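Local coordinates for protein putative uronate isomerase (Thermotoga maritima, PDB 4NAR) that is of unproven function but may have lactate racemase activity, at residues A182-G187 / V353-G358; D321-E326 / K347-H352. All coordinates share one frame; numbering follows the deposited sequence.

Contact 1: A182-G187 / V353-G358; sequences AAVLMG and VINVRG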
# COMPACT_ATOMS: atom_id res chain seq x y z
N ALA A 182 10.66 7.25 8.19
CA ALA A 182 10.22 7.20 9.58
C ALA A 182 9.83 5.77 9.95
O ALA A 182 10.23 5.25 11.00
CB ALA A 182 9.03 8.15 9.81
N ALA A 183 9.08 5.13 9.06
CA ALA A 183 8.59 3.77 9.29
C ALA A 183 9.73 2.77 9.37
O ALA A 183 9.74 1.90 10.24
CB ALA A 183 7.59 3.37 8.19
N VAL A 184 10.67 2.86 8.44
CA VAL A 184 11.73 1.87 8.38
C VAL A 184 12.71 1.96 9.58
O VAL A 184 13.33 0.95 9.97
CB VAL A 184 12.48 1.87 7.02
CG1 VAL A 184 13.59 2.93 7.02
CG2 VAL A 184 13.02 0.45 6.71
N LEU A 185 12.83 3.14 10.17
CA LEU A 185 13.63 3.30 11.38
C LEU A 185 13.05 2.47 12.52
O LEU A 185 13.78 1.80 13.25
CB LEU A 185 13.75 4.77 11.76
CG LEU A 185 14.60 5.65 10.84
CD1 LEU A 185 14.66 7.07 11.39
CD2 LEU A 185 16.01 5.07 10.66
N MSE A 186 11.72 2.50 12.68
CA MSE A 186 11.06 1.57 13.60
C MSE A 186 11.20 0.13 13.06
O MSE A 186 11.56 -0.79 13.80
CB MSE A 186 9.59 1.94 13.81
CG MSE A 186 8.81 0.92 14.63
SE MSE A 186 6.98 1.45 15.18
CE MSE A 186 7.46 2.72 16.59
N GLY A 187 10.90 -0.05 11.78
CA GLY A 187 11.13 -1.34 11.16
C GLY A 187 9.91 -2.24 11.16
O GLY A 187 9.14 -2.26 12.12
N VAL A 353 14.31 -1.26 0.04
CA VAL A 353 15.41 -2.21 0.06
C VAL A 353 15.61 -2.87 1.45
O VAL A 353 15.70 -4.08 1.57
CB VAL A 353 16.68 -1.50 -0.51
CG1 VAL A 353 17.91 -1.79 0.31
CG2 VAL A 353 16.84 -1.81 -2.00
N ILE A 354 15.63 -2.07 2.51
CA ILE A 354 15.71 -2.61 3.86
C ILE A 354 14.48 -3.47 4.16
O ILE A 354 14.59 -4.57 4.71
CB ILE A 354 15.76 -1.50 4.91
CG1 ILE A 354 16.96 -0.57 4.66
CG2 ILE A 354 15.79 -2.09 6.33
CD1 ILE A 354 16.94 0.74 5.49
N ASN A 355 13.32 -2.94 3.80
CA ASN A 355 12.06 -3.64 4.00
C ASN A 355 12.07 -5.06 3.41
O ASN A 355 11.69 -6.04 4.08
CB ASN A 355 10.91 -2.81 3.42
CG ASN A 355 10.47 -1.69 4.36
OD1 ASN A 355 10.66 -1.78 5.59
ND2 ASN A 355 9.87 -0.63 3.78
N VAL A 356 12.52 -5.17 2.16
CA VAL A 356 12.64 -6.47 1.52
C VAL A 356 13.71 -7.36 2.17
O VAL A 356 13.43 -8.53 2.50
CB VAL A 356 12.94 -6.34 0.02
CG1 VAL A 356 13.22 -7.73 -0.58
CG2 VAL A 356 11.78 -5.65 -0.72
N ARG A 357 14.91 -6.82 2.37
CA ARG A 357 16.04 -7.65 2.80
C ARG A 357 15.89 -8.19 4.23
O ARG A 357 16.33 -9.31 4.53
CB ARG A 357 17.39 -6.93 2.63
CG ARG A 357 18.56 -7.90 2.67
CD ARG A 357 18.48 -8.89 1.50
NE ARG A 357 19.40 -10.03 1.59
CZ ARG A 357 19.19 -11.11 2.34
NH1 ARG A 357 18.10 -11.22 3.11
NH2 ARG A 357 20.08 -12.11 2.34
N GLY A 358 15.27 -7.39 5.09
CA GLY A 358 15.05 -7.80 6.47
C GLY A 358 16.22 -7.53 7.40
O GLY A 358 17.19 -6.83 7.04
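This is a small, buried van der Waals contact between two helices, including one polar atom, made where Val-184 near the end of helix 173-186 meets Ile-354 and Asn-355 near the end of helix 347-357. The first helix lies in the lactate racemase N-terminal region; the second lies in the connection between strands 302-308 and 373-379 of the five-stranded parallel sheet, so the pair joins two alpha/beta parts of the chain. One methyl does nearly all the work. Val-184 places CG1 between its own N and carbonyl carbon (chi1 85°), and this turns CG2 outward to the other helix. Val-184 CG2 lies 3.8 Å from Ile-354 CG2, the two side chains running at about a right angle, and 3.4 Å from Asn-355 OD1. Asn-355 leaves its helix at an angle to Val-184, and with CG anti to the carbonyl carbon (chi1 -80°) its amide end comes nearer and meets the methyl with OD1. A beta-branched valine suits the place, being short and stiff enough to offer a defined methyl between close backbones. Ile-354 also packs on Lys-332 and Val-335 of helix 332-341, while Asn-355 rests on Ile-188. Each helix stops at a glycine of positive phi, where a CB would strike the preceding carbonyl oxygen; Gly-187 N still bonds to Ala-183 O at 2.7 Å and Gly-358 N to Ile-354 O at 2.9 Å. With no hydrogen bond across it and only 135 Å² buried, the contact rests on van der Waals packing, and the Val-184 methyl offers Asn-355 OD1 no hydrogen-bond donor.

Contact 2: D321-E326 / K347-H352; sequences DKWIRE and KNVAAH. With SO4 (sulfate ion), chain B.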
# COMPACT_ATOMS: atom_id res chain seq x y z
N ASP A 321 13.65 2.33 -10.61
CA ASP A 321 14.21 1.03 -11.00
C ASP A 321 15.76 1.07 -11.05
O ASP A 321 16.44 0.18 -10.51
CB ASP A 321 13.62 0.60 -12.34
CG ASP A 321 14.06 -0.81 -12.75
OD1 ASP A 321 13.32 -1.77 -12.43
OD2 ASP A 321 15.13 -0.94 -13.37
N LYS A 322 16.31 2.12 -11.69
CA LYS A 322 17.76 2.38 -11.71
C LYS A 322 18.29 2.50 -10.28
O LYS A 322 19.32 1.93 -9.93
CB LYS A 322 18.05 3.67 -12.47
CG LYS A 322 19.23 3.63 -13.43
CD LYS A 322 19.16 4.80 -14.42
CE LYS A 322 17.89 4.71 -15.31
NZ LYS A 322 17.26 6.05 -15.64
N TRP A 323 17.55 3.24 -9.46
CA TRP A 323 17.98 3.47 -8.09
C TRP A 323 18.03 2.19 -7.27
O TRP A 323 19.01 1.95 -6.56
CB TRP A 323 17.09 4.51 -7.43
CG TRP A 323 17.39 5.89 -7.89
CD1 TRP A 323 18.55 6.34 -8.47
CD2 TRP A 323 16.52 7.03 -7.82
NE1 TRP A 323 18.45 7.68 -8.76
CE2 TRP A 323 17.22 8.14 -8.37
CE3 TRP A 323 15.21 7.23 -7.34
CZ2 TRP A 323 16.65 9.43 -8.45
CZ3 TRP A 323 14.65 8.51 -7.42
CH2 TRP A 323 15.37 9.59 -7.97
N ILE A 324 16.99 1.38 -7.38
CA ILE A 324 16.96 0.09 -6.70
C ILE A 324 18.17 -0.78 -7.05
O ILE A 324 18.82 -1.33 -6.15
CB ILE A 324 15.67 -0.69 -7.01
CG1 ILE A 324 14.46 0.00 -6.36
CG2 ILE A 324 15.80 -2.13 -6.53
CD1 ILE A 324 13.14 -0.31 -7.01
N ARG A 325 18.47 -0.88 -8.35
CA ARG A 325 19.62 -1.65 -8.83
C ARG A 325 20.97 -1.06 -8.40
O ARG A 325 21.93 -1.80 -8.19
CB ARG A 325 19.57 -1.80 -10.36
CG ARG A 325 18.52 -2.80 -10.86
CD ARG A 325 18.51 -2.93 -12.40
NE ARG A 325 17.69 -1.91 -13.04
CZ ARG A 325 18.16 -0.90 -13.80
NH1 ARG A 325 19.46 -0.78 -14.01
NH2 ARG A 325 17.31 -0.02 -14.34
N GLU A 326 21.06 0.27 -8.29
CA GLU A 326 22.28 0.91 -7.79
C GLU A 326 22.63 0.46 -6.37
O GLU A 326 23.73 -0.07 -6.11
CB GLU A 326 22.15 2.44 -7.81
CG GLU A 326 22.93 3.13 -8.93
CD GLU A 326 22.20 4.35 -9.50
OE1 GLU A 326 21.63 5.15 -8.71
OE2 GLU A 326 22.20 4.51 -10.75
N LYS A 347 15.07 8.22 -0.30
CA LYS A 347 14.79 7.48 0.92
C LYS A 347 13.65 6.45 0.83
O LYS A 347 13.59 5.52 1.66
CB LYS A 347 14.57 8.45 2.09
CG LYS A 347 15.88 9.03 2.60
CD LYS A 347 15.66 10.11 3.64
CE LYS A 347 16.98 10.77 4.01
NZ LYS A 347 17.60 10.08 5.17
N ASN A 348 12.78 6.61 -0.16
CA ASN A 348 11.69 5.66 -0.40
C ASN A 348 12.30 4.34 -0.90
O ASN A 348 12.07 3.27 -0.32
CB ASN A 348 10.68 6.24 -1.41
CG ASN A 348 9.34 5.48 -1.43
OD1 ASN A 348 9.20 4.36 -0.90
ND2 ASN A 348 8.34 6.09 -2.06
N VAL A 349 13.10 4.43 -1.96
CA VAL A 349 13.93 3.30 -2.41
C VAL A 349 14.80 2.73 -1.28
O VAL A 349 14.89 1.50 -1.11
CB VAL A 349 14.85 3.72 -3.58
CG1 VAL A 349 15.82 2.58 -3.94
CG2 VAL A 349 14.01 4.14 -4.79
N ALA A 350 15.43 3.61 -0.50
CA ALA A 350 16.25 3.16 0.62
C ALA A 350 15.41 2.33 1.59
O ALA A 350 15.82 1.24 2.01
CB ALA A 350 16.90 4.35 1.34
N ALA A 351 14.24 2.85 1.94
CA ALA A 351 13.36 2.13 2.88
C ALA A 351 12.91 0.79 2.28
O ALA A 351 12.88 -0.24 2.98
CB ALA A 351 12.15 3.01 3.27
N HIS A 352 12.57 0.80 0.99
CA HIS A 352 12.08 -0.40 0.30
C HIS A 352 13.07 -1.57 0.39
O HIS A 352 12.71 -2.70 0.75
CB HIS A 352 11.85 -0.07 -1.17
CG HIS A 352 11.84 -1.28 -2.07
ND1 HIS A 352 10.79 -2.18 -2.10
CD2 HIS A 352 12.74 -1.72 -2.98
CE1 HIS A 352 11.05 -3.13 -2.99
NE2 HIS A 352 12.23 -2.87 -3.53
S SO4 B . 4.48 3.85 -2.57
O1 SO4 B . 4.21 4.43 -1.24
O2 SO4 B . 3.38 4.19 -3.48
O3 SO4 B . 5.76 4.38 -3.08
O4 SO4 B . 4.59 2.38 -2.45
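Val-349 pushes its two methyls between Trp-323 and Ile-324. Val-349 CG2 comes to the indole at its edge, near the ring plane, 4.2 Å from Trp-323 CE3, and the two side chains run at about a right angle. Val-349 CG1 is anti to the backbone N (chi1 173°) and reaches Ile-324 CG1 at 3.8 Å, while also lying against the Trp-323 backbone. A forked residue is apt here, since each branch meets a different neighbour; an alanine here would probably open a gap where the two methyls lay, costing Trp-323 its neighbour at the ring edge and Ile-324 its contact with CG1. Ile-324 CG1 goes on to approach His-352 CD2 obliquely, at 4.2 Å. The imidazole has stronger ties elsewhere: NE2 is hydrogen-bonded to Tyr-329 OH, and the ring stacks with Trp-283. Helix 318-327 here crosses helix 347-357, both lying between strands 302-308 and 373-379 of the parallel sheet; the axes of the short segments pass 9.8 Å apart at a crossing angle of -50°, near the one common for ridges-into-grooves packing. Away from the interface, Arg-325 grips Asp-321 one turn earlier in a side-on salt bridge. Both NE and NH2 donate to the same oxygen, Arg-325 NH2 to Asp-321 OD2 at 2.6 Å, and that oxygen lies in the guanidinium plane; Asp-321 OD1 accepts from the backbone N of Phe-314 and of His-315, tying the helix to the preceding loop. On helix 347-357, Asn-348 turns instead to helix 173-186. Asn-348 ND2 donates to sulfate O3 at 3.3 Å (N-H...O angle 156°), and Thr-72, His-180 and Trp-283 also bind this anion, which probably came from the crystallisation liquor.

Contacts 1 and 2 use successive turns of helix 347-357, and their centres are 12 Å apart. Along the chain contact 2 is nested inside the long loop that contact 1 closes: 321-326 and 347-352 are near neighbours in sequence, whereas 182-187 and 353-358 are separated by 165 residues. The two touch directly, because Val-184 CG2 of contact 1 packs 3.8 Å from Ala-351 O of contact 2. Helix 173-186 lies against helix 347-357 in both contacts, meeting the 347-352 side of contact 2, and it also supplies His-180, which shares the sulfate with Asn-348. The anion therefore marks a site formed by more than one part of the chain, though whether substrate binds there is not established.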